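Local coordinates for protein NalP translocator (Neisseria meningitidis, PDB 1UYN) that forms, as the translocator domain of an autotransporter, a hydrophilic outer-membrane pore through which the protease-bearing passenger domain reaches the cell surface, at residues A[146-152]-A[186-192]; A[99-105]-A[133-139]. Numbering follows the deposited sequence.

Contact 1 (A[146-152]-A[186-192]); sequences AEGSVNG and QDAFAEK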
ATOM      1  N   ALA A 146      18.786  18.176 -13.701  1.00 33.01           N
ATOM      2  CA  ALA A 146      17.490  18.850 -13.693  1.00 31.71           C
ATOM      3  C   ALA A 146      16.771  18.469 -12.417  1.00 30.06           C
ATOM      4  O   ALA A 146      16.755  17.308 -12.069  1.00 29.74           O
ATOM      5  CB  ALA A 146      16.663  18.415 -14.879  1.00 31.64           C
ATOM      6  N   GLU A 147      16.199  19.441 -11.716  1.00 28.41           N
ATOM      7  CA  GLU A 147      15.365  19.159 -10.560  1.00 27.40           C
ATOM      8  C   GLU A 147      13.907  19.421 -10.949  1.00 25.96           C
ATOM      9  O   GLU A 147      13.612  20.344 -11.684  1.00 25.29           O
ATOM     10  CB  GLU A 147      15.765  19.953  -9.303  1.00 27.69           C
ATOM     11  CG  GLU A 147      17.169  20.581  -9.259  1.00 31.68           C
ATOM     12  CD  GLU A 147      18.329  19.580  -9.032  1.00 35.27           C
ATOM     13  OE1 GLU A 147      18.262  18.766  -8.061  1.00 31.97           O
ATOM     14  OE2 GLU A 147      19.339  19.653  -9.827  1.00 36.94           O
ATOM     15  N   GLY A 148      13.005  18.570 -10.470  1.00 24.88           N
ATOM     16  CA  GLY A 148      11.599  18.653 -10.811  1.00 24.48           C
ATOM     17  C   GLY A 148      10.686  18.215  -9.706  1.00 23.62           C
ATOM     18  O   GLY A 148      10.955  17.272  -8.982  1.00 23.88           O
ATOM     19  N   SER A 149       9.581  18.913  -9.564  1.00 23.31           N
ATOM     20  CA  SER A 149       8.730  18.713  -8.400  1.00 23.17           C
ATOM     21  C   SER A 149       7.290  18.621  -8.851  1.00 21.53           C
ATOM     22  O   SER A 149       6.780  19.476  -9.589  1.00 20.67           O
ATOM     23  CB  SER A 149       8.943  19.852  -7.371  1.00 23.49           C
ATOM     24  OG  SER A 149       8.827  19.333  -6.043  1.00 27.13           O
ATOM     25  N   VAL A 150       6.624  17.559  -8.449  1.00 20.34           N
ATOM     26  CA  VAL A 150       5.240  17.364  -8.918  1.00 19.60           C
ATOM     27  C   VAL A 150       4.377  16.866  -7.801  1.00 18.01           C
ATOM     28  O   VAL A 150       4.821  16.069  -6.983  1.00 18.51           O
ATOM     29  CB  VAL A 150       5.140  16.429 -10.172  1.00 19.37           C
ATOM     30  CG1 VAL A 150       5.652  15.082  -9.874  1.00 20.12           C
ATOM     31  CG2 VAL A 150       3.710  16.338 -10.684  1.00 19.88           C
ATOM     32  N   ASN A 151       3.157  17.368  -7.769  1.00 16.60           N
ATOM     33  CA  ASN A 151       2.197  16.944  -6.811  1.00 16.87           C
ATOM     34  C   ASN A 151       1.157  16.132  -7.466  1.00 16.79           C
ATOM     35  O   ASN A 151       0.858  16.326  -8.613  1.00 17.81           O
ATOM     36  CB  ASN A 151       1.560  18.126  -6.095  1.00 17.05           C
ATOM     37  CG  ASN A 151       2.587  19.073  -5.517  1.00 16.95           C
ATOM     38  OD1 ASN A 151       2.579  20.271  -5.847  1.00 19.37           O
ATOM     39  ND2 ASN A 151       3.472  18.564  -4.667  1.00 11.39           N
ATOM     40  N   GLY A 152       0.608  15.197  -6.723  1.00 17.29           N
ATOM     41  CA  GLY A 152      -0.558  14.479  -7.171  1.00 17.43           C
ATOM     42  C   GLY A 152      -1.487  14.122  -6.016  1.00 17.16           C
ATOM     43  O   GLY A 152      -1.253  14.431  -4.865  1.00 17.04           O
ATOM     44  N   GLN A 186      -2.470  13.681 -11.249  1.00 17.56           N
ATOM     45  CA  GLN A 186      -1.181  14.325 -11.046  1.00 17.56           C
ATOM     46  C   GLN A 186      -1.127  15.662 -11.788  1.00 17.40           C
ATOM     47  O   GLN A 186      -1.461  15.704 -12.968  1.00 16.89           O
ATOM     48  CB  GLN A 186      -0.072  13.423 -11.555  1.00 17.47           C
ATOM     49  CG  GLN A 186       1.339  13.917 -11.290  1.00 16.47           C
ATOM     50  CD  GLN A 186       2.392  12.851 -11.632  1.00 16.27           C
ATOM     51  OE1 GLN A 186       2.603  11.872 -10.853  1.00 10.62           O
ATOM     52  NE2 GLN A 186       3.032  13.010 -12.812  1.00 14.04           N
ATOM     53  N   ASP A 187      -0.683  16.718 -11.097  1.00 17.31           N
ATOM     54  CA  ASP A 187      -0.481  18.043 -11.680  1.00 17.74           C
ATOM     55  C   ASP A 187       0.625  18.141 -12.715  1.00 16.95           C
ATOM     56  O   ASP A 187       1.554  17.346 -12.789  1.00 15.57           O
ATOM     57  CB  ASP A 187      -0.134  19.081 -10.599  1.00 18.99           C
ATOM     58  CG  ASP A 187      -1.222  19.240  -9.528  1.00 22.35           C
ATOM     59  OD1 ASP A 187      -2.288  18.587  -9.676  1.00 26.49           O
ATOM     60  OD2 ASP A 187      -1.083  20.000  -8.518  1.00 24.17           O
ATOM     61  N   ALA A 188       0.504  19.191 -13.507  1.00 17.63           N
ATOM     62  CA  ALA A 188       1.567  19.653 -14.378  1.00 17.28           C
ATOM     63  C   ALA A 188       2.793  20.055 -13.558  1.00 16.81           C
ATOM     64  O   ALA A 188       2.682  20.395 -12.403  1.00 15.42           O
ATOM     65  CB  ALA A 188       1.098  20.826 -15.169  1.00 17.74           C
ATOM     66  N   PHE A 189       3.962  19.967 -14.173  1.00 16.88           N
ATOM     67  CA  PHE A 189       5.188  20.404 -13.544  1.00 17.26           C
ATOM     68  C   PHE A 189       6.179  20.809 -14.612  1.00 17.38           C
ATOM     69  O   PHE A 189       5.963  20.605 -15.801  1.00 16.53           O
ATOM     70  CB  PHE A 189       5.787  19.286 -12.704  1.00 17.72           C
ATOM     71  CG  PHE A 189       6.236  18.107 -13.514  1.00 18.65           C
ATOM     72  CD1 PHE A 189       5.316  17.184 -13.976  1.00 19.41           C
ATOM     73  CD2 PHE A 189       7.567  17.945 -13.841  1.00 20.12           C
ATOM     74  CE1 PHE A 189       5.716  16.117 -14.734  1.00 20.88           C
ATOM     75  CE2 PHE A 189       7.971  16.887 -14.599  1.00 21.77           C
ATOM     76  CZ  PHE A 189       7.034  15.962 -15.053  1.00 22.29           C
ATOM     77  N   ALA A 190       7.280  21.388 -14.154  1.00 17.79           N
ATOM     78  CA  ALA A 190       8.399  21.756 -15.021  1.00 17.78           C
ATOM     79  C   ALA A 190       9.666  21.678 -14.186  1.00 18.24           C
ATOM     80  O   ALA A 190       9.656  22.004 -13.002  1.00 18.38           O
ATOM     81  CB  ALA A 190       8.203  23.142 -15.622  1.00 16.56           C
ATOM     82  N   GLU A 191      10.741  21.218 -14.809  1.00 19.37           N
ATOM     83  CA  GLU A 191      12.056  21.137 -14.175  1.00 20.30           C
ATOM     84  C   GLU A 191      12.778  22.474 -14.220  1.00 20.61           C
ATOM     85  O   GLU A 191      12.779  23.087 -15.228  1.00 19.38           O
ATOM     86  CB  GLU A 191      12.893  20.085 -14.904  1.00 20.36           C
ATOM     87  CG  GLU A 191      12.262  18.699 -14.871  1.00 20.48           C
ATOM     88  CD  GLU A 191      13.095  17.654 -15.585  1.00 21.86           C
ATOM     89  OE1 GLU A 191      13.557  17.904 -16.723  1.00 22.16           O
ATOM     90  OE2 GLU A 191      13.296  16.577 -15.000  1.00 22.49           O
ATOM     91  N   LYS A 192      13.360  22.925 -13.110  1.00 22.68           N
ATOM     92  CA  LYS A 192      14.339  24.031 -13.129  1.00 24.15           C
ATOM     93  C   LYS A 192      15.741  23.473 -13.238  1.00 24.93           C
ATOM     94  O   LYS A 192      15.945  22.261 -13.121  1.00 24.64           O
ATOM     95  CB  LYS A 192      14.250  24.958 -11.902  1.00 24.52           C
ATOM     96  CG  LYS A 192      13.783  24.301 -10.586  1.00 27.76           C
ATOM     97  CD  LYS A 192      14.386  25.012  -9.323  1.00 30.04           C
ATOM     98  CE  LYS A 192      13.811  24.415  -7.965  1.00 30.57           C
ATOM     99  NZ  LYS A 192      14.475  23.142  -7.490  1.00 28.88           N
TER
HETATM  100  O   HOH W   1       1.149  21.100  -8.041  1.00 30.90           O
HETATM  101  O   HOH W   2       3.215  20.159  -9.342  1.00 44.17           O
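Adjacent antiparallel strands need not pair without interruption, and segments 146-152 and 186-192 illustrate how a gap between them is filled. V150 buries the largest area here. Its CA-to-CB bond points toward the other segment, and CG2 lies 3.2 Å from D187 O, 3.4 Å from Q186 CG and 3.8 Å from F189 CD1, so an apolar branch occupies the place where the partner backbone departs from regular pairing. Beside it, water 2 links N151 N (3.2 Å) to A188 O (3.1 Å), and water 1 joins N151 OD1 to D187 OD2. Direct pairing holds at the ends: D187 N donates to N151 O at 2.9 Å, while E147 N donates to K192 O at 3.2 Å, with a weak return bond from K192 N to E147 O at 3.0 Å. In this pair, the other two large contributors, K192 NZ comes to 3.9 Å from E147 CB, a van der Waals contact, and the E147 carboxylate turns elsewhere, so no salt bridge forms between them. Strand 145-163 is hydrogen-bonded along its other edge to strand 121-139, and Q186 pairs with L203 of strand 199-219. Inside the barrel, F189 and E191 meet Y14, and Q186 binds T18, both on helix 12-34; Q186 also binds Y132.

Contact 2 (A[99-105]-A[133-139]); sequences SANAKTD and KNSISRS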
ATOM      1  N   SER A  99      20.558   7.295 -14.256  1.00 28.81           N
ATOM      2  CA  SER A  99      20.507   8.699 -14.635  1.00 28.68           C
ATOM      3  C   SER A  99      19.689   9.623 -13.742  1.00 27.96           C
ATOM      4  O   SER A  99      19.661  10.839 -13.993  1.00 27.86           O
ATOM      5  CB  SER A  99      19.978   8.838 -16.087  1.00 28.77           C
ATOM      6  OG  SER A  99      21.047   8.788 -17.009  1.00 29.96           O
ATOM      7  N   ALA A 100      19.018   9.079 -12.728  1.00 27.15           N
ATOM      8  CA  ALA A 100      17.926   9.807 -12.077  1.00 26.18           C
ATOM      9  C   ALA A 100      17.389   9.108 -10.852  1.00 25.93           C
ATOM     10  O   ALA A 100      17.242   7.888 -10.828  1.00 26.64           O
ATOM     11  CB  ALA A 100      16.757  10.000 -13.059  1.00 25.87           C
ATOM     12  N   ASN A 101      17.031   9.891  -9.849  1.00 24.94           N
ATOM     13  CA  ASN A 101      16.282   9.354  -8.756  1.00 24.35           C
ATOM     14  C   ASN A 101      15.258  10.341  -8.216  1.00 23.38           C
ATOM     15  O   ASN A 101      15.216  11.467  -8.656  1.00 23.73           O
ATOM     16  CB  ASN A 101      17.232   8.844  -7.700  1.00 24.51           C
ATOM     17  CG  ASN A 101      18.058   9.906  -7.136  1.00 25.62           C
ATOM     18  OD1 ASN A 101      19.264   9.741  -7.012  1.00 29.74           O
ATOM     19  ND2 ASN A 101      17.433  11.020  -6.776  1.00 23.65           N
ATOM     20  N   ALA A 102      14.432   9.882  -7.284  1.00 22.15           N
ATOM     21  CA  ALA A 102      13.185  10.527  -6.947  1.00 21.34           C
ATOM     22  C   ALA A 102      12.856  10.279  -5.511  1.00 21.09           C
ATOM     23  O   ALA A 102      12.959   9.172  -5.064  1.00 21.18           O
ATOM     24  CB  ALA A 102      12.105   9.962  -7.786  1.00 21.36           C
ATOM     25  N   LYS A 103      12.431  11.281  -4.779  1.00 21.34           N
ATOM     26  CA  LYS A 103      11.869  11.021  -3.469  1.00 22.61           C
ATOM     27  C   LYS A 103      10.425  11.530  -3.403  1.00 22.77           C
ATOM     28  O   LYS A 103      10.129  12.676  -3.762  1.00 23.06           O
ATOM     29  CB  LYS A 103      12.762  11.592  -2.353  1.00 22.86           C
ATOM     30  CG  LYS A 103      12.456  13.037  -1.923  1.00 25.78           C
ATOM     31  CD  LYS A 103      13.424  13.596  -0.813  1.00 29.52           C
ATOM     32  CE  LYS A 103      12.852  14.868  -0.036  1.00 30.18           C
ATOM     33  NZ  LYS A 103      12.627  16.105  -0.846  1.00 29.02           N
ATOM     34  N   THR A 104       9.543  10.638  -2.938  1.00 22.87           N
ATOM     35  CA  THR A 104       8.132  10.865  -2.731  1.00 21.84           C
ATOM     36  C   THR A 104       7.819  11.052  -1.252  1.00 21.46           C
ATOM     37  O   THR A 104       8.086  10.166  -0.414  1.00 21.39           O
ATOM     38  CB  THR A 104       7.322   9.631  -3.212  1.00 22.41           C
ATOM     39  OG1 THR A 104       7.639   9.285  -4.579  1.00 23.49           O
ATOM     40  CG2 THR A 104       5.827   9.938  -3.249  1.00 23.04           C
ATOM     41  N   ASP A 105       7.168  12.164  -0.941  1.00 20.11           N
ATOM     42  CA  ASP A 105       6.540  12.354   0.342  1.00 19.39           C
ATOM     43  C   ASP A 105       5.075  12.214   0.225  1.00 18.72           C
ATOM     44  O   ASP A 105       4.476  12.685  -0.731  1.00 18.17           O
ATOM     45  CB  ASP A 105       6.829  13.744   0.843  1.00 19.79           C
ATOM     46  CG  ASP A 105       8.210  13.891   1.206  1.00 21.11           C
ATOM     47  OD1 ASP A 105       8.911  12.873   1.449  1.00 26.91           O
ATOM     48  OD2 ASP A 105       8.698  14.988   1.282  1.00 24.79           O
ATOM     49  N   LYS A 133       4.125  14.198  -3.183  1.00 20.09           N
ATOM     50  CA  LYS A 133       5.061  15.095  -3.809  1.00 21.18           C
ATOM     51  C   LYS A 133       6.270  14.285  -4.245  1.00 19.84           C
ATOM     52  O   LYS A 133       6.891  13.640  -3.440  1.00 18.59           O
ATOM     53  CB  LYS A 133       5.492  16.203  -2.840  1.00 22.21           C
ATOM     54  CG  LYS A 133       6.269  17.321  -3.553  1.00 26.91           C
ATOM     55  CD  LYS A 133       6.491  18.577  -2.682  1.00 32.44           C
ATOM     56  CE  LYS A 133       7.999  18.772  -2.302  1.00 36.38           C
ATOM     57  NZ  LYS A 133       8.593  20.084  -2.796  1.00 38.01           N
ATOM     58  N   ASN A 134       6.596  14.346  -5.524  1.00 19.54           N
ATOM     59  CA  ASN A 134       7.765  13.661  -6.075  1.00 19.30           C
ATOM     60  C   ASN A 134       8.805  14.703  -6.394  1.00 18.22           C
ATOM     61  O   ASN A 134       8.540  15.665  -7.116  1.00 18.29           O
ATOM     62  CB  ASN A 134       7.393  12.916  -7.383  1.00 20.16           C
ATOM     63  CG  ASN A 134       6.507  11.706  -7.146  1.00 20.72           C
ATOM     64  OD1 ASN A 134       6.309  11.265  -6.006  1.00 21.53           O
ATOM     65  ND2 ASN A 134       5.939  11.185  -8.216  1.00 23.80           N
ATOM     66  N   SER A 135       9.987  14.525  -5.829  1.00 17.58           N
ATOM     67  CA  SER A 135      11.140  15.347  -6.166  1.00 16.92           C
ATOM     68  C   SER A 135      12.048  14.508  -7.011  1.00 16.35           C
ATOM     69  O   SER A 135      12.420  13.456  -6.619  1.00 15.70           O
ATOM     70  CB  SER A 135      11.864  15.766  -4.927  1.00 16.35           C
ATOM     71  OG  SER A 135      11.131  16.792  -4.344  1.00 17.18           O
ATOM     72  N   ILE A 136      12.345  14.965  -8.206  1.00 16.54           N
ATOM     73  CA  ILE A 136      13.174  14.228  -9.119  1.00 16.44           C
ATOM     74  C   ILE A 136      14.425  15.008  -9.283  1.00 16.78           C
ATOM     75  O   ILE A 136      14.357  16.189  -9.376  1.00 15.67           O
ATOM     76  CB  ILE A 136      12.450  14.115 -10.452  1.00 16.33           C
ATOM     77  CG1 ILE A 136      11.519  12.888 -10.470  1.00 18.06           C
ATOM     78  CG2 ILE A 136      13.436  13.997 -11.562  1.00 16.42           C
ATOM     79  CD1 ILE A 136      10.457  12.834  -9.385  1.00 19.56           C
ATOM     80  N   SER A 137      15.578  14.358  -9.260  1.00 18.58           N
ATOM     81  CA  SER A 137      16.740  14.904  -9.943  1.00 20.28           C
ATOM     82  C   SER A 137      17.246  13.897 -10.958  1.00 21.86           C
ATOM     83  O   SER A 137      17.267  12.706 -10.692  1.00 21.37           O
ATOM     84  CB  SER A 137      17.849  15.314  -8.992  1.00 20.54           C
ATOM     85  OG  SER A 137      17.835  14.490  -7.882  1.00 21.19           O
ATOM     86  N   ARG A 138      17.597  14.394 -12.141  1.00 24.13           N
ATOM     87  CA  ARG A 138      18.137  13.560 -13.202  1.00 26.26           C
ATOM     88  C   ARG A 138      19.371  14.161 -13.833  1.00 27.64           C
ATOM     89  O   ARG A 138      19.327  15.271 -14.363  1.00 27.67           O
ATOM     90  CB  ARG A 138      17.135  13.272 -14.347  1.00 26.61           C
ATOM     91  CG  ARG A 138      15.850  14.000 -14.374  1.00 26.54           C
ATOM     92  CD  ARG A 138      15.077  13.715 -15.654  1.00 28.11           C
ATOM     93  NE  ARG A 138      15.011  14.924 -16.467  1.00 31.01           N
ATOM     94  CZ  ARG A 138      15.330  15.016 -17.745  1.00 31.94           C
ATOM     95  NH1 ARG A 138      15.761  13.968 -18.421  1.00 34.64           N
ATOM     96  NH2 ARG A 138      15.208  16.181 -18.358  1.00 31.63           N
ATOM     97  N   SER A 139      20.458  13.396 -13.780  1.00 29.43           N
ATOM     98  CA  SER A 139      21.638  13.680 -14.561  1.00 31.07           C
ATOM     99  C   SER A 139      21.205  13.849 -15.998  1.00 31.77           C
ATOM    100  O   SER A 139      20.539  12.991 -16.577  1.00 31.77           O
ATOM    101  CB  SER A 139      22.675  12.557 -14.441  1.00 31.73           C
ATOM    102  OG  SER A 139      22.255  11.402 -15.149  1.00 33.80           O
TER
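Where a hairpin keeps its register, each residue of one strand has a fixed counterpart on the other, as following 133-139 against 99-105 demonstrates. K133 opens with a hydrogen-bonded pair: K133 N donates to D105 O and D105 N to K133 O, both at 2.9 Å. N134 faces T104 in a non-hydrogen-bonded pair, and a side-chain bond takes over, T104 OG1 donating to N134 OD1 at 2.8 Å. At S135 the backbone bonds return, 2.8 Å each way between the N and O atoms of S135 and K103. I136 then packs CD1 against A102 CB at 3.7 Å, a small apolar contact on the face that N134 and T104 share. S137 pairs with N101, S137 N reaching N101 O at 3.0 Å and N101 N reaching S137 O at 2.9 Å. R138 sets CB 3.5 Å from A100 CB, while its guanidinium extends to a salt bridge with E191. S139 closes the run: its OG donates to S99 O at 2.9 Å, beside a weak bond of 2.7 Å from S139 N to the same oxygen. N134 and I136 also touch helix 12-34, marking their face as the inner one. The arrangement is a regular antiparallel beta hairpin within the up-and-down meander of the twelve-stranded autotransporter barrel, whose pore is filled by a helix.

The two contacts follow one another along the chain and lie about 10 Å apart, centre to centre, in one continuous sheet. Strands 121-139 and 145-163 are neighbours, so contact 1 is joined to contact 2 directly: G148 O probably accepts a hydrogen bond from I136 N at 2.8 Å. On the pore side, R138 NE forms a salt bridge to E191 OE2 at 2.8 Å, reaching past the intervening strand. On the outer face, N151 ND2 packs 3.3 Å from K133 CG. Both contacts lie beyond the membrane-spanning parts of their strands, near the end of the barrel where the chain's N-terminal end lies; the bound detergent is about 7 Å from the D105 side chain.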